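Local coordinates for tyrosine phosphatase (Orf virus, PDB 5NCR), which hydrolyses phosphate esters as a homodimeric tyrosine phosphatase of the dual-specificity family with triple substrate specificity, and probably helps the virus evade host interferon signalling, at residues B[30-35]-B[124-129]; B[7-12]-B[170-175]; B[149-154]-B[161-166]; B[34-39]-B[51-56]; B[89-94]-B[119-124]. The protein carries 2 engineered substitutions. All coordinates share one frame; numbering follows the deposited sequence.

Contact 1 (B[30-35]-B[124-129]); sequences RLTDHV and MGYVMH
Two first torsions bring Tyr126 and Thr32 together. In Tyr126 the ring carbon CG stands opposite the helix nitrogen (chi1 177°), which sends the phenol out from the helix side; in Thr32, chi1 of 59° places OG1 between the backbone N and the carbonyl carbon and leaves CG2 pointing at the ring. The two side chains come from opposite directions, and both branches of Thr32 meet the same ring carbon: CG2 of Thr32 comes within 3.6 Å of CE2 of Tyr126, while OG1 of Thr32 lies at the ring edge, in its plane, 3.7 Å from CE2. Val35 adds a second methyl there, its CG2 lying 3.7 Å from CE2 of Tyr126 at a slant to the ring. The hydroxyl of Thr32 is spoken for by a hydrogen bond to Glu102 OE1. At the next residue of the helix, Val127 CG2 and Leu31 CB make a looser apolar touch at 4.3 Å.

The loop owes its shape to a classic beta bulge: Leu31 N donates to Val35 O at 2.8 Å, and Thr32 N reaches the same oxygen in a weak bond of 3.3 Å. Two consecutive residues thus face one, and both Leu31 and Thr32 lean on the helix. The loop, with its bulge, links the antiparallel strands 29-30 and 35-38 at the edge of the sheet and packs on helix 118-134. Leu98 and Glu102 of helix 90-103 also touch the Tyr126 side chain, and Tyr146 and Thr150 of helix 140-158 cover Val127.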
# COMPACT_ATOMS: atom_id res chain seq x y z
N ARG B 30 -4.60 23.88 5.29
CA ARG B 30 -3.29 24.36 5.66
C ARG B 30 -2.40 23.11 5.73
O ARG B 30 -2.65 22.22 6.54
CB ARG B 30 -3.44 25.06 7.01
CG ARG B 30 -2.28 25.86 7.44
CD ARG B 30 -2.54 26.44 8.81
NE ARG B 30 -1.62 25.89 9.81
CZ ARG B 30 -1.77 26.04 11.13
NH1 ARG B 30 -2.80 26.73 11.62
NH2 ARG B 30 -0.90 25.49 11.96
N LEU B 31 -1.42 23.00 4.83
CA LEU B 31 -0.51 21.85 4.75
C LEU B 31 0.67 22.00 5.69
O LEU B 31 1.13 21.00 6.28
CB LEU B 31 0.01 21.63 3.32
CG LEU B 31 -1.01 21.48 2.19
CD1 LEU B 31 -0.43 21.98 0.88
CD2 LEU B 31 -1.51 20.04 2.08
N THR B 32 1.23 23.22 5.76
CA THR B 32 2.29 23.62 6.68
C THR B 32 1.86 24.95 7.28
O THR B 32 0.91 25.54 6.77
CB THR B 32 3.67 23.74 6.00
OG1 THR B 32 3.57 24.70 4.97
CG2 THR B 32 4.17 22.44 5.44
N ASP B 33 2.61 25.48 8.26
CA ASP B 33 2.29 26.76 8.88
C ASP B 33 1.98 27.88 7.86
O ASP B 33 1.07 28.67 8.11
CB ASP B 33 3.39 27.20 9.84
CG ASP B 33 3.33 26.54 11.21
OD1 ASP B 33 3.66 25.34 11.31
OD2 ASP B 33 2.93 27.22 12.18
N HIS B 34 2.65 27.91 6.69
CA HIS B 34 2.40 28.97 5.71
C HIS B 34 1.89 28.51 4.34
O HIS B 34 1.56 29.36 3.52
CB HIS B 34 3.64 29.87 5.56
CG HIS B 34 4.21 30.30 6.88
ND1 HIS B 34 3.49 31.17 7.70
CD2 HIS B 34 5.34 29.95 7.51
CE1 HIS B 34 4.22 31.34 8.79
NE2 HIS B 34 5.34 30.63 8.74
N VAL B 35 1.83 27.21 4.05
CA VAL B 35 1.34 26.75 2.74
C VAL B 35 -0.07 26.16 2.86
O VAL B 35 -0.33 25.33 3.71
CB VAL B 35 2.33 25.82 1.98
CG1 VAL B 35 1.79 25.42 0.60
CG2 VAL B 35 3.69 26.48 1.87
N MET B 124 1.20 17.54 -2.62
CA MET B 124 1.83 16.24 -2.39
C MET B 124 3.32 16.34 -2.55
O MET B 124 4.07 15.89 -1.68
CB MET B 124 1.26 15.18 -3.35
CG MET B 124 1.59 13.75 -2.93
SD MET B 124 0.81 13.29 -1.34
CE MET B 124 1.89 11.92 -0.87
N GLY B 125 3.76 16.98 -3.65
CA GLY B 125 5.18 17.18 -3.91
C GLY B 125 5.85 17.93 -2.79
O GLY B 125 6.90 17.51 -2.29
N TYR B 126 5.24 19.03 -2.35
CA TYR B 126 5.80 19.87 -1.29
C TYR B 126 5.89 19.16 0.08
O TYR B 126 6.89 19.30 0.78
CB TYR B 126 5.05 21.19 -1.21
CG TYR B 126 5.56 22.06 -0.08
CD1 TYR B 126 6.88 22.48 -0.03
CD2 TYR B 126 4.74 22.38 1.00
CE1 TYR B 126 7.36 23.22 1.05
CE2 TYR B 126 5.20 23.16 2.06
CZ TYR B 126 6.52 23.57 2.09
OH TYR B 126 6.97 24.30 3.16
N VAL B 127 4.85 18.40 0.44
CA VAL B 127 4.82 17.63 1.68
C VAL B 127 5.92 16.54 1.64
O VAL B 127 6.61 16.35 2.64
CB VAL B 127 3.40 17.07 1.96
CG1 VAL B 127 3.43 16.08 3.12
CG2 VAL B 127 2.42 18.23 2.27
N MET B 128 6.11 15.89 0.49
CA MET B 128 7.17 14.87 0.29
C MET B 128 8.54 15.52 0.40
O MET B 128 9.38 15.06 1.17
CB MET B 128 7.03 14.15 -1.07
CG MET B 128 5.85 13.18 -1.15
SD MET B 128 5.82 11.86 0.12
CE MET B 128 7.38 10.95 -0.24
N HIS B 129 8.72 16.66 -0.29
CA HIS B 129 9.95 17.44 -0.26
C HIS B 129 10.30 17.88 1.16
O HIS B 129 11.46 17.78 1.56
CB HIS B 129 9.82 18.68 -1.15
CG HIS B 129 11.05 19.52 -1.15
ND1 HIS B 129 11.11 20.71 -0.44
CD2 HIS B 129 12.24 19.30 -1.75
CE1 HIS B 129 12.32 21.19 -0.66
NE2 HIS B 129 13.03 20.38 -1.44

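Contact 2 (B[7-12]-B[170-175]); sequences WYARLL and QLIKMF
Leu12 N donates to Tyr8 O at 2.9 Å, a helical bond that fixes the turn from which Leu12 reaches Ile172; Leu12 O in its turn accepts from Thr16 OG1. Across the contact everything is apolar and centres on Ile172, whose CG2 meets Ala9 while CG1 and CD1 lie against Leu12. Its CG2 lies 3.6 Å from Ala9 CA, so a methyl presses on the helix backbone itself, where the small Ala9 side chain lets it in; Ala9 CB is 3.8 Å from the same CG2. With chi1 at -67°, CG1 swings to the other side of Ile172 and meets Leu12 CD2 at 3.7 Å. The outermost methyl, CD1 of Ile172, continues past this and ends 3.8 Å from the carbonyl carbon C of Leu12.

This is the docking of the N-terminal helix 7-15 on the C-terminal helix 165-177. The short segments run more antiparallel than parallel, at 136° between their directions, with the axes 9.5 Å apart at closest approach, and Ala9 and Ile172 bring the backbones nearest. Helix 165-177 widens into a pi-type turn at 173-175, beginning at Lys173, which still touches Ala9. At the flank, CD of Lys173 passes Ala9 CB at 4.2 Å. Phe144 and Phe147 of helix 140-158 close over Leu12, and Phe147 also touches Ile172. Other residues of the N-terminal helix belong to the dimer interface: Trp7, Tyr8 and Leu11 pack on Lys149, Val145 and Leu148 of the second subunit, and Cys15, at the end of the same helix, forms an interchain disulfide.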
# COMPACT_ATOMS: atom_id res chain seq x y z
N TRP B 7 8.31 -1.45 -10.52
CA TRP B 7 7.29 -2.24 -9.85
C TRP B 7 6.68 -1.58 -8.67
O TRP B 7 5.47 -1.68 -8.51
CB TRP B 7 7.83 -3.59 -9.38
CG TRP B 7 6.73 -4.56 -9.09
CD1 TRP B 7 6.40 -5.11 -7.88
CD2 TRP B 7 5.74 -5.01 -10.02
NE1 TRP B 7 5.32 -5.94 -8.02
CE2 TRP B 7 4.89 -5.90 -9.32
CE3 TRP B 7 5.51 -4.79 -11.39
CZ2 TRP B 7 3.81 -6.52 -9.94
CZ3 TRP B 7 4.45 -5.41 -12.00
CH2 TRP B 7 3.63 -6.29 -11.28
N TYR B 8 7.54 -1.06 -7.77
CA TYR B 8 7.10 -0.39 -6.56
C TYR B 8 6.28 0.85 -6.92
O TYR B 8 5.33 1.15 -6.22
CB TYR B 8 8.29 -0.02 -5.64
CG TYR B 8 9.02 -1.19 -4.99
CD1 TYR B 8 8.48 -2.47 -5.02
CD2 TYR B 8 10.23 -1.00 -4.33
CE1 TYR B 8 9.17 -3.56 -4.46
CE2 TYR B 8 10.92 -2.07 -3.75
CZ TYR B 8 10.38 -3.35 -3.82
OH TYR B 8 11.04 -4.41 -3.24
N ALA B 9 6.62 1.56 -8.03
CA ALA B 9 5.90 2.76 -8.46
C ALA B 9 4.48 2.42 -8.85
O ALA B 9 3.56 3.06 -8.37
CB ALA B 9 6.61 3.46 -9.61
N ARG B 10 4.29 1.34 -9.65
CA ARG B 10 2.99 0.86 -10.10
C ARG B 10 2.18 0.31 -8.91
O ARG B 10 0.96 0.53 -8.83
CB ARG B 10 3.16 -0.20 -11.20
N LEU B 11 2.87 -0.38 -7.98
CA LEU B 11 2.28 -0.92 -6.74
C LEU B 11 1.69 0.27 -5.93
O LEU B 11 0.53 0.22 -5.52
CB LEU B 11 3.39 -1.59 -5.92
CG LEU B 11 3.16 -2.93 -5.27
CD1 LEU B 11 2.57 -3.98 -6.25
CD2 LEU B 11 4.47 -3.47 -4.76
N LEU B 12 2.49 1.33 -5.72
CA LEU B 12 2.06 2.52 -4.97
C LEU B 12 0.94 3.31 -5.67
O LEU B 12 -0.00 3.74 -5.01
CB LEU B 12 3.25 3.44 -4.61
CG LEU B 12 2.96 4.63 -3.66
CD1 LEU B 12 2.26 4.16 -2.35
CD2 LEU B 12 4.23 5.38 -3.36
N GLN B 170 3.77 10.38 -11.57
CA GLN B 170 4.93 11.26 -11.73
C GLN B 170 5.53 11.66 -10.36
O GLN B 170 6.74 11.72 -10.22
CB GLN B 170 4.60 12.50 -12.54
CG GLN B 170 4.36 12.21 -14.01
CD GLN B 170 4.07 13.49 -14.75
OE1 GLN B 170 4.95 14.29 -15.04
NE2 GLN B 170 2.83 13.73 -15.07
N LEU B 171 4.67 11.89 -9.36
CA LEU B 171 5.07 12.22 -7.99
C LEU B 171 5.71 11.01 -7.30
O LEU B 171 6.73 11.15 -6.64
CB LEU B 171 3.88 12.75 -7.18
CG LEU B 171 3.35 14.13 -7.59
CD1 LEU B 171 2.00 14.38 -6.98
CD2 LEU B 171 4.28 15.23 -7.16
N ILE B 172 5.14 9.82 -7.50
CA ILE B 172 5.71 8.57 -6.97
C ILE B 172 7.11 8.42 -7.54
O ILE B 172 8.04 8.22 -6.78
CB ILE B 172 4.80 7.34 -7.21
CG1 ILE B 172 3.50 7.46 -6.37
CG2 ILE B 172 5.53 5.99 -6.92
CD1 ILE B 172 2.33 6.64 -6.85
N LYS B 173 7.28 8.55 -8.87
CA LYS B 173 8.58 8.42 -9.55
C LYS B 173 9.63 9.37 -8.97
O LYS B 173 10.74 8.96 -8.63
CB LYS B 173 8.47 8.68 -11.06
CG LYS B 173 7.81 7.58 -11.88
CD LYS B 173 8.60 6.29 -12.02
CE LYS B 173 9.63 6.27 -13.12
NZ LYS B 173 10.25 4.92 -13.22
N MET B 174 9.25 10.63 -8.82
CA MET B 174 10.11 11.67 -8.32
C MET B 174 10.48 11.55 -6.82
O MET B 174 11.64 11.74 -6.49
CB MET B 174 9.45 13.03 -8.63
CG MET B 174 10.17 14.24 -8.13
SD MET B 174 9.60 15.69 -9.06
CE MET B 174 10.70 15.54 -10.51
N PHE B 175 9.50 11.30 -5.94
CA PHE B 175 9.74 11.34 -4.49
C PHE B 175 9.83 9.98 -3.80
O PHE B 175 10.28 9.89 -2.65
CB PHE B 175 8.70 12.22 -3.78
CG PHE B 175 8.73 13.66 -4.23
CD1 PHE B 175 9.72 14.53 -3.77
CD2 PHE B 175 7.76 14.16 -5.09
CE1 PHE B 175 9.76 15.87 -4.18
CE2 PHE B 175 7.79 15.50 -5.50
CZ PHE B 175 8.76 16.35 -5.02

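Contact 3 (B[149-154]-B[161-166]); sequences KTYYEI and FLENAN
Ile154 lays its CG2 methyl over the centre of the Phe161 ring, 3.5 Å from the centroid, in a CH-pi contact. The opposite face of that ring carries CB of Leu162, so the phenyl is sandwiched between aliphatic carbons. Tyr151, with CG opposite its backbone N (chi1 177°), slides past Phe161; the two rings meet obliquely, planes at 39°, with CE1 of Tyr151 3.7 Å from CD2 of Phe161. Leu162 CB touches the edge of the tyrosine ring.

Beyond this apolar layer the Tyr151 hydroxyl reaches two backbone carbonyls, Phe161 O at 2.8 Å and Leu162 O at 3.3 Å. Both bonds are weak and compete for one proton. A water hydrogen-bonded to Tyr151 OH at 2.8 Å donates to Glu163 OE1 at 3.2 Å. Glu163 folds back so that OE2 accepts from Phe161 N at 2.7 Å, through its anti lone pair and nearly straight (165°), while pairing with Arg155 in a salt bridge.

Leu162 is hydrogen-bonded, backbone to backbone, to Val116 of the phosphatase signature loop. Tyr152 OH is hydrogen-bonded to Cys15 O, and its ring makes a cation-pi contact with Arg14 of the second subunit. Aliphatic carbons on both faces seat Phe161, and the carboxylate satisfies Phe161 N; the phenol's proton is shared between two carbonyls, of which Leu162 O has a further donor in Arg168 NH1. The nearby Arg155 probably keeps Glu163 ionised.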
# COMPACT_ATOMS: atom_id res chain seq x y z
N LYS B 149 0.73 6.95 3.44
CA LYS B 149 0.12 7.48 4.67
C LYS B 149 -0.30 8.95 4.45
O LYS B 149 -1.42 9.29 4.78
CB LYS B 149 1.11 7.32 5.83
CG LYS B 149 0.66 7.83 7.19
CD LYS B 149 1.68 7.41 8.28
CE LYS B 149 1.89 8.41 9.39
NZ LYS B 149 0.85 8.30 10.44
N THR B 150 0.57 9.77 3.85
CA THR B 150 0.35 11.19 3.61
C THR B 150 -0.77 11.41 2.59
O THR B 150 -1.58 12.30 2.78
CB THR B 150 1.67 11.86 3.19
OG1 THR B 150 2.63 11.56 4.20
CG2 THR B 150 1.54 13.35 3.01
N TYR B 151 -0.80 10.61 1.53
CA TYR B 151 -1.82 10.68 0.49
C TYR B 151 -3.22 10.46 1.13
O TYR B 151 -4.14 11.24 0.85
CB TYR B 151 -1.56 9.61 -0.59
CG TYR B 151 -2.66 9.64 -1.62
CD1 TYR B 151 -2.70 10.63 -2.59
CD2 TYR B 151 -3.74 8.76 -1.54
CE1 TYR B 151 -3.76 10.72 -3.49
CE2 TYR B 151 -4.80 8.83 -2.44
CZ TYR B 151 -4.81 9.82 -3.40
OH TYR B 151 -5.84 9.90 -4.30
N TYR B 152 -3.37 9.40 1.93
CA TYR B 152 -4.64 9.06 2.58
C TYR B 152 -4.99 10.04 3.70
O TYR B 152 -6.15 10.33 3.90
CB TYR B 152 -4.70 7.60 3.01
CG TYR B 152 -5.06 6.72 1.83
CD1 TYR B 152 -6.31 6.81 1.24
CD2 TYR B 152 -4.12 5.87 1.27
CE1 TYR B 152 -6.63 6.05 0.11
CE2 TYR B 152 -4.44 5.10 0.15
CZ TYR B 152 -5.70 5.19 -0.43
OH TYR B 152 -6.05 4.49 -1.56
N GLU B 153 -3.96 10.62 4.34
CA GLU B 153 -4.17 11.61 5.40
C GLU B 153 -4.80 12.88 4.82
O GLU B 153 -5.81 13.36 5.34
CB GLU B 153 -2.83 11.90 6.09
CG GLU B 153 -2.88 12.74 7.35
CD GLU B 153 -1.63 12.60 8.21
OE1 GLU B 153 -1.10 13.65 8.65
OE2 GLU B 153 -1.16 11.46 8.42
N ILE B 154 -4.25 13.40 3.69
CA ILE B 154 -4.75 14.61 3.03
C ILE B 154 -6.09 14.32 2.38
O ILE B 154 -7.01 15.14 2.51
CB ILE B 154 -3.69 15.25 2.05
CG1 ILE B 154 -2.42 15.64 2.83
CG2 ILE B 154 -4.31 16.50 1.32
CD1 ILE B 154 -1.16 15.91 1.97
N PHE B 161 -8.52 14.25 -3.63
CA PHE B 161 -7.15 14.74 -3.61
C PHE B 161 -6.30 13.91 -4.54
O PHE B 161 -6.19 12.71 -4.34
CB PHE B 161 -6.59 14.69 -2.16
CG PHE B 161 -5.10 14.98 -2.05
CD1 PHE B 161 -4.61 16.27 -2.21
CD2 PHE B 161 -4.20 13.95 -1.76
CE1 PHE B 161 -3.23 16.53 -2.11
CE2 PHE B 161 -2.83 14.22 -1.64
CZ PHE B 161 -2.35 15.49 -1.83
N LEU B 162 -5.68 14.55 -5.53
CA LEU B 162 -4.74 13.90 -6.43
C LEU B 162 -5.28 12.58 -7.03
O LEU B 162 -4.67 11.52 -6.92
CB LEU B 162 -3.43 13.71 -5.65
CG LEU B 162 -2.15 13.32 -6.39
CD1 LEU B 162 -1.89 14.19 -7.62
CD2 LEU B 162 -1.01 13.36 -5.42
N GLU B 163 -6.46 12.68 -7.63
CA GLU B 163 -7.17 11.58 -8.25
C GLU B 163 -6.51 11.24 -9.58
O GLU B 163 -6.49 10.08 -9.99
CB GLU B 163 -8.67 11.95 -8.44
CG GLU B 163 -9.36 12.45 -7.16
CD GLU B 163 -9.37 11.46 -6.01
OE1 GLU B 163 -9.55 10.26 -6.29
OE2 GLU B 163 -9.17 11.87 -4.84
N ASN B 164 -5.95 12.26 -10.24
CA ASN B 164 -5.24 12.15 -11.50
C ASN B 164 -4.04 11.19 -11.29
O ASN B 164 -3.06 11.53 -10.61
CB ASN B 164 -4.77 13.54 -11.95
CG ASN B 164 -4.13 13.57 -13.30
OD1 ASN B 164 -3.31 12.74 -13.65
ND2 ASN B 164 -4.48 14.53 -14.11
N ALA B 165 -4.17 9.97 -11.84
CA ALA B 165 -3.19 8.88 -11.77
C ALA B 165 -1.88 9.25 -12.46
O ALA B 165 -0.83 8.89 -11.97
CB ALA B 165 -3.76 7.62 -12.37
N ASN B 166 -1.94 10.04 -13.56
CA ASN B 166 -0.77 10.53 -14.31
C ASN B 166 0.15 11.36 -13.40
O ASN B 166 1.36 11.11 -13.34
CB ASN B 166 -1.22 11.32 -15.56
CG ASN B 166 -0.20 12.26 -16.19
OD1 ASN B 166 -0.49 13.44 -16.45
ND2 ASN B 166 0.98 11.77 -16.48
O HOH W 1 -7.13 8.15 -6.09

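Contact 4 (B[34-39]-B[51-56]); sequences HVYLGS and SGVDFK
The Tyr36 ring takes the edge of Phe55 on one face: CZ of Phe55 stands 3.7 Å above the plane, displaced toward the rim. Seen from Phe55, the tyrosine lies at the ring edge, with Tyr36 CG in its plane, and one phenyl face is covered by CG1 of Val53, two residues earlier. This is an edge-to-face (T-shaped) pair, with centroids 5.0 Å apart and planes at 78°. Its closest atoms are CD1 of Tyr36 and CE1 of Phe55, at 3.4 Å. Val53 serves both rings: CG1 covers the phenyl face, and CG2 lies 3.7 Å from Tyr36 OH at the far end of the tyrosine. Chi1 of -63° in Tyr36, with CG beside the backbone N, carries the phenol off the strand toward the loop.

The contact lies within a beta-alpha-beta crossover of the phosphatase sheet, joining its first strand, 35-38, to the loop that leads from helix 40-47 into its second, 57-60; strand 108-111 runs between these two parallel strands. Small turns shape the loop. Ser51 OG accepts from Val53 N at 3.1 Å in an ST turn, nearly straight at 166°, and an inverse gamma turn centred on Asp54 is closed by a weak bond of 2.9 Å from Phe55 N to Val53 O. Val46 of helix 40-47, Leu109 of the middle strand and Met28 surround Phe55. Tyr36 is itself held by backbone hydrogen bonds to Thr108 and Val110, and Leu109 also touches its side chain.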
# COMPACT_ATOMS: atom_id res chain seq x y z
N HIS B 34 2.65 27.91 6.69
CA HIS B 34 2.40 28.97 5.71
C HIS B 34 1.89 28.51 4.34
O HIS B 34 1.56 29.36 3.52
CB HIS B 34 3.64 29.87 5.56
CG HIS B 34 4.21 30.30 6.88
ND1 HIS B 34 3.49 31.17 7.70
CD2 HIS B 34 5.34 29.95 7.51
CE1 HIS B 34 4.22 31.34 8.79
NE2 HIS B 34 5.34 30.63 8.74
N VAL B 35 1.83 27.21 4.05
CA VAL B 35 1.34 26.75 2.74
C VAL B 35 -0.07 26.16 2.86
O VAL B 35 -0.33 25.33 3.71
CB VAL B 35 2.33 25.82 1.98
CG1 VAL B 35 1.79 25.42 0.60
CG2 VAL B 35 3.69 26.48 1.87
N TYR B 36 -0.98 26.65 2.01
CA TYR B 36 -2.38 26.26 1.97
C TYR B 36 -2.72 25.71 0.60
O TYR B 36 -2.14 26.12 -0.41
CB TYR B 36 -3.29 27.46 2.28
CG TYR B 36 -3.13 28.07 3.67
CD1 TYR B 36 -2.03 28.86 3.98
CD2 TYR B 36 -4.13 27.94 4.62
CE1 TYR B 36 -1.92 29.47 5.23
CE2 TYR B 36 -4.03 28.55 5.86
CZ TYR B 36 -2.92 29.30 6.17
OH TYR B 36 -2.81 29.89 7.41
N LEU B 37 -3.65 24.75 0.59
CA LEU B 37 -4.16 24.08 -0.59
C LEU B 37 -5.62 24.49 -0.70
O LEU B 37 -6.35 24.40 0.27
CB LEU B 37 -4.01 22.54 -0.44
CG LEU B 37 -4.68 21.62 -1.45
CD1 LEU B 37 -4.24 21.96 -2.86
CD2 LEU B 37 -4.31 20.17 -1.19
N GLY B 38 -6.02 24.96 -1.88
CA GLY B 38 -7.39 25.38 -2.10
C GLY B 38 -7.87 25.27 -3.52
O GLY B 38 -7.13 24.80 -4.40
N SER B 39 -9.12 25.71 -3.74
CA SER B 39 -9.79 25.69 -5.03
C SER B 39 -9.93 27.12 -5.59
O SER B 39 -9.46 28.07 -4.97
CB SER B 39 -11.19 25.10 -4.84
OG SER B 39 -11.97 26.00 -4.08
N SER B 51 -10.69 36.93 2.55
CA SER B 51 -9.96 35.86 3.24
C SER B 51 -9.58 36.27 4.66
O SER B 51 -9.31 37.43 4.89
CB SER B 51 -8.71 35.46 2.47
OG SER B 51 -7.95 34.48 3.15
N GLY B 52 -9.57 35.31 5.57
CA GLY B 52 -9.16 35.52 6.96
C GLY B 52 -7.67 35.32 7.17
O GLY B 52 -7.17 35.49 8.28
N VAL B 53 -6.94 34.97 6.08
CA VAL B 53 -5.49 34.78 6.12
C VAL B 53 -4.82 35.89 5.28
O VAL B 53 -5.27 36.19 4.16
CB VAL B 53 -5.06 33.34 5.67
CG1 VAL B 53 -3.54 33.24 5.48
CG2 VAL B 53 -5.57 32.27 6.63
N ASP B 54 -3.78 36.53 5.82
CA ASP B 54 -3.05 37.57 5.12
C ASP B 54 -2.12 36.92 4.10
O ASP B 54 -0.91 36.89 4.33
CB ASP B 54 -2.24 38.44 6.11
CG ASP B 54 -1.42 39.56 5.46
OD1 ASP B 54 -1.75 39.96 4.32
OD2 ASP B 54 -0.46 40.05 6.11
N PHE B 55 -2.68 36.41 2.98
CA PHE B 55 -1.91 35.76 1.94
C PHE B 55 -0.96 36.72 1.26
O PHE B 55 -1.36 37.85 0.93
CB PHE B 55 -2.82 35.08 0.92
CG PHE B 55 -3.37 33.78 1.41
CD1 PHE B 55 -2.55 32.66 1.55
CD2 PHE B 55 -4.72 33.66 1.77
CE1 PHE B 55 -3.05 31.45 2.02
CE2 PHE B 55 -5.23 32.44 2.22
CZ PHE B 55 -4.38 31.35 2.36
N LYS B 56 0.30 36.31 1.11
CA LYS B 56 1.29 37.15 0.45
C LYS B 56 1.53 36.65 -0.96
O LYS B 56 1.95 37.42 -1.83
CB LYS B 56 2.60 37.17 1.25

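Contact 5 (B[89-94]-B[119-124]); sequences SIMPAL and SGAAAM
Met91 and Leu94, one turn apart on helix 90-103, reach across to the small residues of helix 118-134. The thioether of Met91 does most of the touching: SD lies 3.9 Å from Ala122 CA, and the terminal CE is equally far, 3.9 Å, from Ala121 O and 4.4 Å from Ala121 CB. The methionine gets there by bending twice, at chi2 (47°) and chi3 (61°), which lays its end along the helix surface. Leu94 sends a single methyl, CD2, to within 3.7 Å of Ala122 CB.

Small side chains on the second helix let these longer ones settle close to its backbone. The short segments cross at -59° with the axes 10.2 Å apart at their nearest, and Met91 and Ala122 are the residues whose CA atoms lie closest, 6.8 Å apart.

In the next shell, helix 165-177 fills in from one flank: Leu171 packs on Ala121, and Met174 on Met91. On helix 118-134, residues turned from this contact meet the sheet, where Leu37 of strand 35-38 touches both Ser119 and Ala123. Ser119 OG is hydrogen-bonded to Ser112 OG; Ser112 stands where the family's CX5R signature has its nucleophilic cysteine, and is probably one of the engineered substitutions. The helix that follows the signature loop thus meets strand 35-38 with one side and helix 90-103 with another. Across the contact itself no hydrogen bond forms, so fit rests on shape and dispersion, with the polarisable sulfur lying against a helix backbone.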
# COMPACT_ATOMS: atom_id res chain seq x y z
N SER B 89 9.22 18.55 -14.63
CA SER B 89 10.15 19.70 -14.57
C SER B 89 9.57 20.89 -13.75
O SER B 89 10.33 21.68 -13.19
CB SER B 89 10.65 20.11 -15.95
OG SER B 89 9.59 20.44 -16.83
N ILE B 90 8.24 20.96 -13.60
CA ILE B 90 7.59 22.00 -12.79
C ILE B 90 7.79 21.72 -11.28
O ILE B 90 8.05 22.65 -10.49
CB ILE B 90 6.08 22.06 -13.14
CG1 ILE B 90 5.85 22.75 -14.50
CG2 ILE B 90 5.21 22.70 -12.03
CD1 ILE B 90 4.51 22.34 -15.18
N MET B 91 7.64 20.44 -10.87
CA MET B 91 7.70 20.04 -9.46
C MET B 91 9.00 20.42 -8.72
O MET B 91 8.86 21.00 -7.65
CB MET B 91 7.40 18.55 -9.28
CG MET B 91 6.69 18.25 -7.96
SD MET B 91 5.26 19.35 -7.58
CE MET B 91 4.19 19.05 -8.94
N PRO B 92 10.23 20.17 -9.23
CA PRO B 92 11.42 20.58 -8.47
C PRO B 92 11.47 22.08 -8.18
O PRO B 92 11.81 22.47 -7.06
CB PRO B 92 12.60 20.14 -9.36
CG PRO B 92 12.03 19.05 -10.21
CD PRO B 92 10.61 19.49 -10.49
N ALA B 93 11.10 22.92 -9.16
CA ALA B 93 11.08 24.38 -8.98
C ALA B 93 9.97 24.79 -8.05
O ALA B 93 10.19 25.63 -7.18
CB ALA B 93 10.95 25.08 -10.31
N LEU B 94 8.79 24.18 -8.19
CA LEU B 94 7.65 24.51 -7.35
C LEU B 94 7.87 24.14 -5.87
O LEU B 94 7.59 24.97 -5.01
CB LEU B 94 6.38 23.89 -7.91
CG LEU B 94 5.07 24.31 -7.31
CD1 LEU B 94 5.00 25.84 -7.06
CD2 LEU B 94 3.94 23.83 -8.16
N SER B 119 -3.23 21.47 -8.09
CA SER B 119 -2.80 22.00 -6.80
C SER B 119 -2.50 20.88 -5.82
O SER B 119 -1.57 21.01 -5.02
CB SER B 119 -3.82 22.98 -6.24
OG SER B 119 -5.08 22.33 -6.11
N GLY B 120 -3.30 19.81 -5.86
CA GLY B 120 -3.09 18.63 -5.04
C GLY B 120 -1.71 18.02 -5.34
O GLY B 120 -0.98 17.69 -4.41
N ALA B 121 -1.31 17.97 -6.64
CA ALA B 121 0.01 17.44 -7.02
C ALA B 121 1.15 18.30 -6.46
O ALA B 121 2.11 17.76 -5.91
CB ALA B 121 0.12 17.32 -8.54
N ALA B 122 0.97 19.61 -6.48
CA ALA B 122 1.93 20.56 -5.90
C ALA B 122 2.02 20.34 -4.38
O ALA B 122 3.12 20.25 -3.84
CB ALA B 122 1.47 21.98 -6.19
N ALA B 123 0.84 20.20 -3.73
CA ALA B 123 0.70 19.95 -2.30
C ALA B 123 1.43 18.63 -1.89
O ALA B 123 2.21 18.63 -0.95
CB ALA B 123 -0.77 19.86 -1.95
N MET B 124 1.20 17.54 -2.62
CA MET B 124 1.83 16.24 -2.39
C MET B 124 3.32 16.34 -2.55
O MET B 124 4.07 15.89 -1.68
CB MET B 124 1.26 15.18 -3.35
CG MET B 124 1.59 13.75 -2.93
SD MET B 124 0.81 13.29 -1.34
CE MET B 124 1.89 11.92 -0.87

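From the N terminus, contact 2 closes the widest loop, joining helix 7-15 to the C-terminal helix 165-177, and the other four nest within it. Contacts 1 and 4 start from overlapping stretches: contact 4 closes early, across helix 40-47, whereas contact 1 runs on to helix 118-134 and encloses contact 5, with which it shares Met124. Contact 3 opens after these and spans a short turn at the end of helix 140-158. Met124 and Leu171 join contacts 1, 2, 3 and 5 in one helical core, and Leu37 brings strand 35-38 of contact 4 against it. Contacts 2 and 3 both touch the second subunit; contact 4 lies across the chain's centre from both.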